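Local atomic coordinates of L0028 (Mitochondria associated protein) (PDB entry 3GCG), a protein that probably acts as a secreted bacterial effector that targets host mitochondria and, as in the WxxxE family, activates a Rho-type GTPase by promoting nucleotide exchange. Residues 58-63 / 161-166; 81-86 / 156-161; 115-120 / 128-133; 141-146 / 150-155. All coordinates share one frame; numbering follows the deposited sequence.

Contact 1: 58-63 / 161-166; sequences RTLDDY and NAILEH
The backbones of helix segments 58-63 and 161-166 stay well apart: the short axes approach to 11.1 Å at an angle of 56°, and the nearest CA atoms, those of Leu60 and Ile163, are 7.7 Å apart. A single side chain spans the gap. Ile163 sends CG2 over the face of the Tyr63 ring, 3.4 Å from its centroid and 3° off the ring normal, a CH-pi contact with the methyl group centred on the ring. Its other branch extends along chi2 (175°) toward the opposite helix, bringing CD1 to 3.6 Å from Leu60 CD2 and to 3.9 Å from Tyr63 CB. Thr59 CG2 stands at the margin, 4.3 Å from Ile163 CD1, while its OG1 is held by Thr55 O. Arg58 and Asp61 contact the other protein chain of the assembly, consistent with a partner GTPase. In this all-helical fold, Ile163 thus packs the C-terminal helix 152-166 against helix 41-67, with helix 73-87 alongside through Ile79 and Phe80 on Leu60.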
loop_
_atom_site.group_PDB
_atom_site.type_symbol
_atom_site.label_atom_id
_atom_site.label_comp_id
_atom_site.label_asym_id
_atom_site.label_seq_id
_atom_site.Cartn_x
_atom_site.Cartn_y
_atom_site.Cartn_z
ATOM N N ARG B 58 -2.616 11.005 -7.656
ATOM C CA ARG B 58 -2.642 10.336 -8.948
ATOM C C ARG B 58 -2.558 11.383 -10.054
ATOM O O ARG B 58 -1.877 11.189 -11.064
ATOM C CB ARG B 58 -3.951 9.563 -9.082
ATOM C CG ARG B 58 -3.881 8.344 -9.954
ATOM C CD ARG B 58 -4.471 7.156 -9.206
ATOM N NE ARG B 58 -3.736 5.934 -9.505
ATOM C CZ ARG B 58 -3.957 5.165 -10.563
ATOM N NH1 ARG B 58 -4.910 5.469 -11.434
ATOM N NH2 ARG B 58 -3.197 4.107 -10.765
ATOM N N THR B 59 -3.271 12.489 -9.861
ATOM C CA THR B 59 -3.279 13.563 -10.844
ATOM C C THR B 59 -1.895 14.208 -10.894
ATOM O O THR B 59 -1.412 14.592 -11.961
ATOM C CB THR B 59 -4.343 14.628 -10.491
ATOM O OG1 THR B 59 -5.628 14.003 -10.381
ATOM C CG2 THR B 59 -4.407 15.696 -11.566
ATOM N N LEU B 60 -1.260 14.324 -9.733
ATOM C CA LEU B 60 0.072 14.904 -9.677
ATOM C C LEU B 60 1.060 13.985 -10.387
ATOM O O LEU B 60 1.924 14.455 -11.125
ATOM C CB LEU B 60 0.502 15.121 -8.223
ATOM C CG LEU B 60 -0.086 16.378 -7.578
ATOM C CD1 LEU B 60 0.179 16.388 -6.082
ATOM C CD2 LEU B 60 0.531 17.593 -8.246
ATOM N N ASP B 61 0.926 12.678 -10.160
ATOM C CA ASP B 61 1.804 11.699 -10.794
ATOM C C ASP B 61 1.691 11.802 -12.315
ATOM O O ASP B 61 2.698 11.809 -13.022
ATOM C CB ASP B 61 1.439 10.263 -10.379
ATOM C CG ASP B 61 1.883 9.912 -8.956
ATOM O OD1 ASP B 61 2.935 10.403 -8.495
ATOM O OD2 ASP B 61 1.183 9.114 -8.304
ATOM N N ASP B 62 0.457 11.869 -12.811
ATOM C CA ASP B 62 0.227 11.962 -14.244
ATOM C C ASP B 62 0.814 13.234 -14.815
ATOM O O ASP B 62 1.353 13.236 -15.920
ATOM C CB ASP B 62 -1.265 11.888 -14.558
ATOM C CG ASP B 62 -1.824 10.493 -14.374
ATOM O OD1 ASP B 62 -1.046 9.519 -14.482
ATOM O OD2 ASP B 62 -3.042 10.362 -14.138
ATOM N N TYR B 63 0.715 14.318 -14.053
ATOM C CA TYR B 63 1.256 15.595 -14.489
ATOM C C TYR B 63 2.775 15.545 -14.594
ATOM O O TYR B 63 3.343 15.950 -15.603
ATOM C CB TYR B 63 0.870 16.706 -13.516
ATOM C CG TYR B 63 1.473 18.037 -13.892
ATOM C CD1 TYR B 63 0.911 18.816 -14.906
ATOM C CD2 TYR B 63 2.642 18.492 -13.277
ATOM C CE1 TYR B 63 1.497 20.010 -15.299
ATOM C CE2 TYR B 63 3.237 19.684 -13.662
ATOM C CZ TYR B 63 2.661 20.438 -14.676
ATOM O OH TYR B 63 3.254 21.619 -15.070
ATOM N N ASN B 161 -6.116 22.523 -11.975
ATOM C CA ASN B 161 -6.139 23.973 -11.867
ATOM C C ASN B 161 -5.210 24.437 -10.746
ATOM O O ASN B 161 -4.694 25.550 -10.788
ATOM C CB ASN B 161 -7.569 24.451 -11.601
ATOM C CG ASN B 161 -7.824 25.844 -12.141
ATOM O OD1 ASN B 161 -7.972 26.801 -11.380
ATOM N ND2 ASN B 161 -7.865 25.965 -13.466
ATOM N N ALA B 162 -5.011 23.587 -9.741
ATOM C CA ALA B 162 -4.118 23.919 -8.632
ATOM C C ALA B 162 -2.690 23.804 -9.152
ATOM O O ALA B 162 -1.858 24.686 -8.931
ATOM C CB ALA B 162 -4.333 22.952 -7.466
ATOM N N ILE B 163 -2.411 22.705 -9.846
ATOM C CA ILE B 163 -1.086 22.489 -10.410
ATOM C C ILE B 163 -0.727 23.678 -11.314
ATOM O O ILE B 163 0.377 24.222 -11.247
ATOM C CB ILE B 163 -1.050 21.190 -11.239
ATOM C CG1 ILE B 163 -1.285 19.991 -10.322
ATOM C CG2 ILE B 163 0.293 21.061 -11.960
ATOM C CD1 ILE B 163 -1.386 18.666 -11.061
ATOM N N LEU B 164 -1.674 24.080 -12.154
ATOM C CA LEU B 164 -1.449 25.197 -13.055
ATOM C C LEU B 164 -1.127 26.468 -12.274
ATOM O O LEU B 164 -0.214 27.212 -12.620
ATOM C CB LEU B 164 -2.690 25.435 -13.916
ATOM C CG LEU B 164 -2.427 25.530 -15.421
ATOM C CD1 LEU B 164 -3.708 25.982 -16.122
ATOM C CD2 LEU B 164 -1.285 26.514 -15.699
ATOM N N GLU B 165 -1.887 26.706 -11.212
ATOM C CA GLU B 165 -1.696 27.890 -10.393
ATOM C C GLU B 165 -0.403 27.914 -9.581
ATOM O O GLU B 165 0.258 28.948 -9.494
ATOM C CB GLU B 165 -2.873 28.051 -9.439
ATOM C CG GLU B 165 -2.825 29.322 -8.615
ATOM C CD GLU B 165 -3.980 29.410 -7.642
ATOM O OE1 GLU B 165 -5.029 28.799 -7.925
ATOM O OE2 GLU B 165 -3.847 30.090 -6.604
ATOM N N HIS B 166 -0.039 26.784 -8.988
ATOM C CA HIS B 166 1.157 26.741 -8.155
ATOM C C HIS B 166 2.412 26.134 -8.776
ATOM O O HIS B 166 3.523 26.446 -8.351
ATOM C CB HIS B 166 0.821 26.035 -6.844
ATOM C CG HIS B 166 -0.314 26.671 -6.104
ATOM N ND1 HIS B 166 -0.216 27.913 -5.512
ATOM C CD2 HIS B 166 -1.590 26.267 -5.909
ATOM C CE1 HIS B 166 -1.381 28.245 -4.989
ATOM N NE2 HIS B 166 -2.234 27.263 -5.218
#

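Contact 2: 81-86 / 156-161; sequences RAVENA and KAITQN
Thr159 OG1 is the polar atom at this interface: it is hydrogen-bonded to Ile155 O one turn earlier, and Val83 CG2 packs against it from the other helix at 3.6 Å. Its position follows from chi1 of -60°, which sets OG1 beside the backbone N and lets it turn back toward the preceding carbonyl, so the hydroxyl is satisfied within its own helix. Val83 CG2 also lies 3.8 Å from Thr159 CA, which places the methyl group against the backbone as well as the hydroxyl, the two side chains being inclined to each other. A second, purely apolar meeting occurs one turn further along segment 81-86, where Ala86 CB touches Ile158 CG2 at 3.7 Å. The small methyl side chain of Ala86 and the close pairing of Val83 with Thr159, whose CA atoms are 6.0 Å apart, are consistent with the 9.3 Å approach of the short axes. On the outer side of segment 81-86, Arg81 and Glu84 form a salt bridge, NE to OE1 3.2 Å, with the oxygen above the guanidinium face, so the attraction is one of charge alone. Segments 81-86 and 156-161, on helices 73-87 and 152-166, cross at 133°, and helix 41-67 covers the join, Val56 touching both Val83 and Thr159 while Thr59 meets Thr159.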
loop_
_atom_site.group_PDB
_atom_site.type_symbol
_atom_site.label_atom_id
_atom_site.label_comp_id
_atom_site.label_asym_id
_atom_site.label_seq_id
_atom_site.Cartn_x
_atom_site.Cartn_y
_atom_site.Cartn_z
ATOM N N ARG B 81 -3.388 21.883 -0.109
ATOM C CA ARG B 81 -4.203 22.810 0.667
ATOM C C ARG B 81 -5.193 23.511 -0.263
ATOM O O ARG B 81 -6.350 23.746 0.104
ATOM C CB ARG B 81 -3.329 23.854 1.367
ATOM C CG ARG B 81 -3.747 24.134 2.812
ATOM C CD ARG B 81 -5.275 24.191 2.969
ATOM N NE ARG B 81 -5.682 24.348 4.366
ATOM C CZ ARG B 81 -6.928 24.196 4.813
ATOM N NH1 ARG B 81 -7.908 23.878 3.977
ATOM N NH2 ARG B 81 -7.196 24.364 6.103
ATOM N N ALA B 82 -4.738 23.834 -1.473
ATOM C CA ALA B 82 -5.597 24.489 -2.451
ATOM C C ALA B 82 -6.773 23.580 -2.779
ATOM O O ALA B 82 -7.924 24.016 -2.794
ATOM C CB ALA B 82 -4.807 24.811 -3.714
ATOM N N VAL B 83 -6.490 22.308 -3.030
ATOM C CA VAL B 83 -7.560 21.366 -3.334
ATOM C C VAL B 83 -8.402 21.175 -2.090
ATOM O O VAL B 83 -9.608 20.959 -2.170
ATOM C CB VAL B 83 -7.014 20.002 -3.762
ATOM C CG1 VAL B 83 -8.146 18.989 -3.822
ATOM C CG2 VAL B 83 -6.347 20.124 -5.118
ATOM N N GLU B 84 -7.743 21.265 -0.941
ATOM C CA GLU B 84 -8.390 21.106 0.353
ATOM C C GLU B 84 -9.415 22.222 0.555
ATOM O O GLU B 84 -10.553 21.960 0.948
ATOM C CB GLU B 84 -7.322 21.136 1.454
ATOM C CG GLU B 84 -7.769 20.652 2.818
ATOM C CD GLU B 84 -6.590 20.308 3.722
ATOM O OE1 GLU B 84 -5.705 21.173 3.916
ATOM O OE2 GLU B 84 -6.545 19.173 4.241
ATOM N N ASN B 85 -9.015 23.460 0.271
ATOM C CA ASN B 85 -9.914 24.601 0.419
ATOM C C ASN B 85 -11.066 24.524 -0.568
ATOM O O ASN B 85 -12.216 24.739 -0.204
ATOM C CB ASN B 85 -9.178 25.925 0.188
ATOM C CG ASN B 85 -8.051 26.152 1.171
ATOM O OD1 ASN B 85 -8.124 25.733 2.323
ATOM N ND2 ASN B 85 -7.005 26.839 0.721
ATOM N N ALA B 86 -10.749 24.229 -1.824
ATOM C CA ALA B 86 -11.754 24.142 -2.877
ATOM C C ALA B 86 -12.821 23.089 -2.603
ATOM O O ALA B 86 -13.990 23.282 -2.936
ATOM C CB ALA B 86 -11.082 23.859 -4.214
ATOM N N LYS B 156 -10.168 15.807 -10.061
ATOM C CA LYS B 156 -9.068 15.883 -11.025
ATOM C C LYS B 156 -8.914 17.275 -11.635
ATOM O O LYS B 156 -7.810 17.810 -11.709
ATOM C CB LYS B 156 -9.282 14.892 -12.167
ATOM C CG LYS B 156 -9.011 13.434 -11.827
ATOM C CD LYS B 156 -8.991 12.582 -13.102
ATOM C CE LYS B 156 -8.620 11.135 -12.806
ATOM N NZ LYS B 156 -8.497 10.313 -14.049
ATOM N N ALA B 157 -10.027 17.844 -12.090
ATOM C CA ALA B 157 -10.025 19.168 -12.712
ATOM C C ALA B 157 -9.568 20.231 -11.712
ATOM O O ALA B 157 -8.716 21.061 -12.016
ATOM C CB ALA B 157 -11.424 19.499 -13.237
ATOM N N ILE B 158 -10.146 20.200 -10.516
ATOM C CA ILE B 158 -9.774 21.142 -9.477
ATOM C C ILE B 158 -8.271 21.046 -9.211
ATOM O O ILE B 158 -7.589 22.063 -9.091
ATOM C CB ILE B 158 -10.545 20.848 -8.180
ATOM C CG1 ILE B 158 -12.035 21.132 -8.398
ATOM C CG2 ILE B 158 -9.971 21.669 -7.033
ATOM C CD1 ILE B 158 -12.905 20.811 -7.195
ATOM N N THR B 159 -7.758 19.820 -9.134
ATOM C CA THR B 159 -6.331 19.602 -8.894
ATOM C C THR B 159 -5.493 20.167 -10.041
ATOM O O THR B 159 -4.502 20.863 -9.812
ATOM C CB THR B 159 -6.011 18.099 -8.737
ATOM O OG1 THR B 159 -6.752 17.564 -7.632
ATOM C CG2 THR B 159 -4.521 17.887 -8.502
ATOM N N GLN B 160 -5.895 19.861 -11.274
ATOM C CA GLN B 160 -5.192 20.346 -12.460
ATOM C C GLN B 160 -5.046 21.864 -12.402
ATOM O O GLN B 160 -3.995 22.422 -12.739
ATOM C CB GLN B 160 -5.961 19.968 -13.737
ATOM C CG GLN B 160 -5.880 18.499 -14.113
ATOM C CD GLN B 160 -6.647 18.172 -15.385
ATOM O OE1 GLN B 160 -7.863 18.371 -15.462
ATOM N NE2 GLN B 160 -5.938 17.659 -16.392
ATOM N N ASN B 161 -6.116 22.523 -11.975
ATOM C CA ASN B 161 -6.139 23.973 -11.867
ATOM C C ASN B 161 -5.210 24.437 -10.746
ATOM O O ASN B 161 -4.694 25.550 -10.788
ATOM C CB ASN B 161 -7.569 24.451 -11.601
ATOM C CG ASN B 161 -7.824 25.844 -12.141
ATOM O OD1 ASN B 161 -7.972 26.801 -11.380
ATOM N ND2 ASN B 161 -7.865 25.965 -13.466
#

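Contact 3: 115-120 / 128-133; sequences DEQCGK and FNTQTK
Apolar packing carries this contact, and on the side of segment 128-133 Thr130 does the touching. Its CG2 meets two partners on segment 115-120 at equal distance: Gln117 CG and Cys118 SG each lie 3.7 Å from Thr130 CG2. The sulfur also lies 3.8 Å from Thr130 CB, so it rests along the side chain rather than on the methyl group alone. With chi1 of -73°, Thr130 keeps OG1 beside its backbone N, where it bonds to Thr126 O, and leaves the methyl branch to the neighbouring helix. In Gln117, chi1 of 165° brings CG to Thr130, and the bend at chi2 (99°) then carries the amide off the methyl group.

Among polar interactions, Thr132 OG1 donates to Asn129 O at 2.8 Å within one segment, sharing that oxygen with Lys133 N. Just beyond the segments, the Asp115-Arg127 salt bridge and the Gln131 NE2-Asn111 OD1 hydrogen bond tie helix 108-118 to helix 124-146.

Backbone geometry marks the turn: Gly119 leaves the helix with positive phi, and helix 124-146 starts a few residues later. This is a helix-loop-helix connection, its arms joined by Thr130 packing and the flanking polar links.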
loop_
_atom_site.group_PDB
_atom_site.type_symbol
_atom_site.label_atom_id
_atom_site.label_comp_id
_atom_site.label_asym_id
_atom_site.label_seq_id
_atom_site.Cartn_x
_atom_site.Cartn_y
_atom_site.Cartn_z
ATOM N N ASP B 115 -13.336 -12.950 -13.414
ATOM C CA ASP B 115 -13.206 -14.166 -14.197
ATOM C C ASP B 115 -14.023 -14.031 -15.474
ATOM O O ASP B 115 -13.480 -14.076 -16.579
ATOM C CB ASP B 115 -13.693 -15.369 -13.396
ATOM C CG ASP B 115 -12.877 -15.593 -12.146
ATOM O OD1 ASP B 115 -11.651 -15.392 -12.215
ATOM O OD2 ASP B 115 -13.451 -15.982 -11.103
ATOM N N GLU B 116 -15.330 -13.861 -15.317
ATOM C CA GLU B 116 -16.214 -13.709 -16.463
ATOM C C GLU B 116 -15.604 -12.771 -17.498
ATOM O O GLU B 116 -15.684 -13.019 -18.697
ATOM C CB GLU B 116 -17.564 -13.153 -16.009
ATOM C CG GLU B 116 -18.415 -14.128 -15.216
ATOM C CD GLU B 116 -19.630 -13.459 -14.603
ATOM O OE1 GLU B 116 -20.036 -12.390 -15.110
ATOM O OE2 GLU B 116 -20.185 -14.004 -13.620
ATOM N N GLN B 117 -14.982 -11.702 -17.015
ATOM C CA GLN B 117 -14.359 -10.690 -17.864
ATOM C C GLN B 117 -13.064 -11.124 -18.546
ATOM O O GLN B 117 -12.755 -10.655 -19.642
ATOM C CB GLN B 117 -14.098 -9.434 -17.033
ATOM C CG GLN B 117 -13.143 -8.430 -17.658
ATOM C CD GLN B 117 -13.848 -7.273 -18.341
ATOM O OE1 GLN B 117 -13.268 -6.192 -18.501
ATOM N NE2 GLN B 117 -15.099 -7.488 -18.753
ATOM N N CYS B 118 -12.297 -11.994 -17.898
ATOM C CA CYS B 118 -11.041 -12.469 -18.473
ATOM C C CYS B 118 -11.342 -13.443 -19.597
ATOM O O CYS B 118 -10.503 -13.699 -20.466
ATOM C CB CYS B 118 -10.186 -13.160 -17.408
ATOM S SG CYS B 118 -9.372 -12.027 -16.278
ATOM N N GLY B 119 -12.553 -13.984 -19.562
ATOM C CA GLY B 119 -12.990 -14.923 -20.571
ATOM C C GLY B 119 -11.980 -15.974 -20.986
ATOM O O GLY B 119 -11.583 -16.831 -20.192
ATOM N N LYS B 120 -11.565 -15.898 -22.245
ATOM C CA LYS B 120 -10.622 -16.845 -22.821
ATOM C C LYS B 120 -9.248 -16.837 -22.155
ATOM O O LYS B 120 -8.550 -17.853 -22.151
ATOM C CB LYS B 120 -10.466 -16.553 -24.318
ATOM C CG LYS B 120 -11.784 -16.300 -25.038
ATOM C CD LYS B 120 -11.568 -15.710 -26.426
ATOM C CE LYS B 120 -11.421 -16.777 -27.501
ATOM N NZ LYS B 120 -12.538 -16.710 -28.494
ATOM N N PHE B 128 -4.550 -10.897 -13.553
ATOM C CA PHE B 128 -4.235 -9.964 -12.480
ATOM C C PHE B 128 -4.364 -8.511 -12.939
ATOM O O PHE B 128 -4.964 -7.693 -12.254
ATOM C CB PHE B 128 -2.815 -10.215 -11.956
ATOM C CG PHE B 128 -2.478 -9.440 -10.712
ATOM C CD1 PHE B 128 -2.669 -10.006 -9.448
ATOM C CD2 PHE B 128 -1.951 -8.153 -10.799
ATOM C CE1 PHE B 128 -2.334 -9.295 -8.283
ATOM C CE2 PHE B 128 -1.613 -7.429 -9.637
ATOM C CZ PHE B 128 -1.801 -8.002 -8.381
ATOM N N ASN B 129 -3.795 -8.187 -14.092
ATOM C CA ASN B 129 -3.888 -6.819 -14.589
ATOM C C ASN B 129 -5.346 -6.442 -14.836
ATOM O O ASN B 129 -5.769 -5.330 -14.541
ATOM C CB ASN B 129 -3.054 -6.654 -15.858
ATOM C CG ASN B 129 -1.570 -6.770 -15.583
ATOM O OD1 ASN B 129 -1.139 -6.724 -14.423
ATOM N ND2 ASN B 129 -0.776 -6.912 -16.639
ATOM N N THR B 130 -6.111 -7.384 -15.366
ATOM C CA THR B 130 -7.527 -7.165 -15.618
ATOM C C THR B 130 -8.187 -6.887 -14.273
ATOM O O THR B 130 -9.029 -5.994 -14.160
ATOM C CB THR B 130 -8.163 -8.415 -16.295
ATOM O OG1 THR B 130 -7.723 -8.483 -17.660
ATOM C CG2 THR B 130 -9.691 -8.357 -16.256
ATOM N N GLN B 131 -7.788 -7.635 -13.245
ATOM C CA GLN B 131 -8.357 -7.428 -11.919
ATOM C C GLN B 131 -8.081 -6.020 -11.404
ATOM O O GLN B 131 -8.985 -5.348 -10.894
ATOM C CB GLN B 131 -7.794 -8.430 -10.907
ATOM C CG GLN B 131 -8.256 -8.147 -9.475
ATOM C CD GLN B 131 -7.526 -8.966 -8.426
ATOM O OE1 GLN B 131 -6.328 -8.790 -8.210
ATOM N NE2 GLN B 131 -8.250 -9.866 -7.764
ATOM N N THR B 132 -6.832 -5.577 -11.532
ATOM C CA THR B 132 -6.457 -4.252 -11.050
ATOM C C THR B 132 -7.184 -3.164 -11.824
ATOM O O THR B 132 -7.591 -2.159 -11.250
ATOM C CB THR B 132 -4.947 -4.010 -11.153
ATOM O OG1 THR B 132 -4.600 -3.743 -12.512
ATOM C CG2 THR B 132 -4.189 -5.221 -10.695
ATOM N N LYS B 133 -7.348 -3.358 -13.129
ATOM C CA LYS B 133 -8.045 -2.364 -13.933
ATOM C C LYS B 133 -9.505 -2.266 -13.510
ATOM O O LYS B 133 -10.055 -1.177 -13.408
ATOM C CB LYS B 133 -7.962 -2.712 -15.417
ATOM C CG LYS B 133 -6.607 -2.400 -16.042
ATOM C CD LYS B 133 -6.713 -2.355 -17.556
ATOM C CE LYS B 133 -5.432 -1.824 -18.190
ATOM N NZ LYS B 133 -5.647 -1.426 -19.618
#

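Contact 4: 141-146 / 150-155; sequences EIFERN and FKVSEI
A helix-loop-helix junction joins the end of helix 124-146 to the start of helix 152-166, and Glu144 of the first helix binds the N-terminal turn of the second. Its carboxylate oxygen OE2 accepts from Val152 N at 2.9 Å, with an N-H...O angle of 151° and through the anti lone pair, the one directed away from OE1. The glutamate gets there as an extended arm, chi2 -175°, crossing the Val152 side chain at about a right angle, and OE2 sits 3.5 Å from Val152 CB. The N-terminus of a helix would be expected to stabilise the negative charge of such a carboxylate.

Lys151 occupies the N-cap, and its backbone N donates to Glu154 OE1 at 2.9 Å in a nearly straight bond of 176°. This is the half of a capping box that a residue at N3 supplies. Two glutamates thus bind the first turn, one from its own helix and one from the preceding helix.

Apolar packing flanks the capped turn. Phe143 CD2 lies 4.2 Å from Val152 CG2, and the ring is also oblique to Ile155 CD1; the same ring stacks with Tyr51 and Phe147. A water completes the polar network: it donates to Glu144 OE2 at 2.8 Å and accepts from Ser153 N at 3.0 Å.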
loop_
_atom_site.group_PDB
_atom_site.type_symbol
_atom_site.label_atom_id
_atom_site.label_comp_id
_atom_site.label_asym_id
_atom_site.label_seq_id
_atom_site.Cartn_x
_atom_site.Cartn_y
_atom_site.Cartn_z
ATOM N N GLU B 141 -16.579 3.984 -8.972
ATOM C CA GLU B 141 -18.028 3.963 -9.078
ATOM C C GLU B 141 -18.642 3.839 -7.680
ATOM O O GLU B 141 -19.644 4.483 -7.379
ATOM C CB GLU B 141 -18.467 2.809 -9.991
ATOM C CG GLU B 141 -17.855 2.897 -11.396
ATOM C CD GLU B 141 -18.292 1.776 -12.342
ATOM O OE1 GLU B 141 -18.143 0.585 -11.990
ATOM O OE2 GLU B 141 -18.773 2.086 -13.455
ATOM N N ILE B 142 -18.021 3.038 -6.817
ATOM C CA ILE B 142 -18.517 2.850 -5.456
ATOM C C ILE B 142 -18.338 4.109 -4.632
ATOM O O ILE B 142 -19.172 4.435 -3.784
ATOM C CB ILE B 142 -17.801 1.689 -4.750
ATOM C CG1 ILE B 142 -18.327 0.364 -5.303
ATOM C CG2 ILE B 142 -18.014 1.766 -3.244
ATOM C CD1 ILE B 142 -17.732 -0.858 -4.646
ATOM N N PHE B 143 -17.245 4.813 -4.886
ATOM C CA PHE B 143 -16.952 6.046 -4.180
ATOM C C PHE B 143 -17.970 7.136 -4.515
ATOM O O PHE B 143 -18.525 7.778 -3.623
ATOM C CB PHE B 143 -15.551 6.541 -4.551
ATOM C CG PHE B 143 -15.230 7.909 -4.012
ATOM C CD1 PHE B 143 -14.990 8.097 -2.651
ATOM C CD2 PHE B 143 -15.188 9.011 -4.862
ATOM C CE1 PHE B 143 -14.711 9.360 -2.139
ATOM C CE2 PHE B 143 -14.910 10.288 -4.367
ATOM C CZ PHE B 143 -14.670 10.465 -2.997
ATOM N N GLU B 144 -18.202 7.344 -5.807
ATOM C CA GLU B 144 -19.123 8.381 -6.264
ATOM C C GLU B 144 -20.592 8.177 -5.903
ATOM O O GLU B 144 -21.363 9.127 -5.905
ATOM C CB GLU B 144 -18.983 8.570 -7.777
ATOM C CG GLU B 144 -17.566 8.912 -8.196
ATOM C CD GLU B 144 -17.443 9.220 -9.670
ATOM O OE1 GLU B 144 -18.082 8.521 -10.486
ATOM O OE2 GLU B 144 -16.694 10.156 -10.014
ATOM N N ARG B 145 -20.984 6.950 -5.588
ATOM C CA ARG B 145 -22.373 6.700 -5.231
ATOM C C ARG B 145 -22.616 6.835 -3.734
ATOM O O ARG B 145 -23.746 7.066 -3.296
ATOM C CB ARG B 145 -22.795 5.311 -5.699
ATOM C CG ARG B 145 -22.574 5.104 -7.180
ATOM C CD ARG B 145 -23.374 3.934 -7.698
ATOM N NE ARG B 145 -23.271 3.818 -9.146
ATOM C CZ ARG B 145 -24.015 3.001 -9.882
ATOM N NH1 ARG B 145 -24.925 2.225 -9.301
ATOM N NH2 ARG B 145 -23.849 2.961 -11.198
ATOM N N ASN B 146 -21.552 6.722 -2.950
ATOM C CA ASN B 146 -21.675 6.806 -1.505
ATOM C C ASN B 146 -20.928 7.988 -0.890
ATOM O O ASN B 146 -21.135 8.310 0.276
ATOM C CB ASN B 146 -21.181 5.492 -0.894
ATOM C CG ASN B 146 -21.986 4.288 -1.374
ATOM O OD1 ASN B 146 -22.937 3.863 -0.721
ATOM N ND2 ASN B 146 -21.616 3.749 -2.526
ATOM N N PHE B 150 -17.919 15.261 -3.803
ATOM C CA PHE B 150 -17.386 15.748 -5.074
ATOM C C PHE B 150 -17.019 14.518 -5.920
ATOM O O PHE B 150 -16.602 13.496 -5.374
ATOM C CB PHE B 150 -16.145 16.620 -4.834
ATOM C CG PHE B 150 -16.419 18.105 -4.872
ATOM C CD1 PHE B 150 -16.786 18.726 -6.062
ATOM C CD2 PHE B 150 -16.310 18.881 -3.717
ATOM C CE1 PHE B 150 -17.037 20.098 -6.105
ATOM C CE2 PHE B 150 -16.559 20.254 -3.749
ATOM C CZ PHE B 150 -16.923 20.863 -4.945
ATOM N N LYS B 151 -17.183 14.614 -7.240
ATOM C CA LYS B 151 -16.879 13.505 -8.153
ATOM C C LYS B 151 -15.411 13.456 -8.562
ATOM O O LYS B 151 -14.719 14.468 -8.527
ATOM C CB LYS B 151 -17.736 13.603 -9.412
ATOM C CG LYS B 151 -19.213 13.361 -9.182
ATOM C CD LYS B 151 -20.003 13.621 -10.451
ATOM C CE LYS B 151 -21.463 13.225 -10.296
ATOM N NZ LYS B 151 -22.236 13.541 -11.532
ATOM N N VAL B 152 -14.949 12.276 -8.968
ATOM C CA VAL B 152 -13.556 12.096 -9.369
ATOM C C VAL B 152 -13.085 13.030 -10.477
ATOM O O VAL B 152 -11.980 13.566 -10.402
ATOM C CB VAL B 152 -13.282 10.640 -9.796
ATOM C CG1 VAL B 152 -11.872 10.513 -10.366
ATOM C CG2 VAL B 152 -13.430 9.721 -8.596
ATOM N N SER B 153 -13.907 13.214 -11.507
ATOM C CA SER B 153 -13.543 14.093 -12.620
ATOM C C SER B 153 -13.403 15.515 -12.102
ATOM O O SER B 153 -12.536 16.274 -12.534
ATOM C CB SER B 153 -14.616 14.062 -13.706
ATOM O OG SER B 153 -15.846 14.560 -13.207
ATOM N N GLU B 154 -14.267 15.869 -11.163
ATOM C CA GLU B 154 -14.231 17.194 -10.580
ATOM C C GLU B 154 -12.942 17.361 -9.765
ATOM O O GLU B 154 -12.217 18.342 -9.931
ATOM C CB GLU B 154 -15.473 17.401 -9.709
ATOM C CG GLU B 154 -16.763 17.031 -10.435
ATOM C CD GLU B 154 -18.010 17.430 -9.671
ATOM O OE1 GLU B 154 -18.110 17.093 -8.470
ATOM O OE2 GLU B 154 -18.891 18.074 -10.277
ATOM N N ILE B 155 -12.659 16.391 -8.899
ATOM C CA ILE B 155 -11.449 16.409 -8.079
ATOM C C ILE B 155 -10.223 16.587 -8.984
ATOM O O ILE B 155 -9.349 17.411 -8.707
ATOM C CB ILE B 155 -11.310 15.088 -7.282
ATOM C CG1 ILE B 155 -12.448 14.971 -6.273
ATOM C CG2 ILE B 155 -9.975 15.031 -6.569
ATOM C CD1 ILE B 155 -12.515 13.619 -5.606
HETATM O O HOH W 1 -16.129 11.457 -12.430
#

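Helix 152-166 takes part in contacts 1, 2 and 4, along successive parts of its length, whereas contact 3 lies away from it, about 33 Å from contact 2 between centres and on the opposite side of the chain's centre. Contacts 1 and 2 adjoin: Thr59 packs on Lys156 and Gln160. Contact 1 is buried; contacts 2, 3 and 4 are partly so, contact 2 reaching the surface at Ala86, where Phe150 of contact 4 touches it. Contacts 1 and 2 join helices distant in sequence through apolar groups, as does contact 3 between neighbours across a short loop. Contact 4, nearest the chain centre, adds carboxylate-to-amide bonds and a water where a helix begins. Contacts 3 and 4 share helix 124-146.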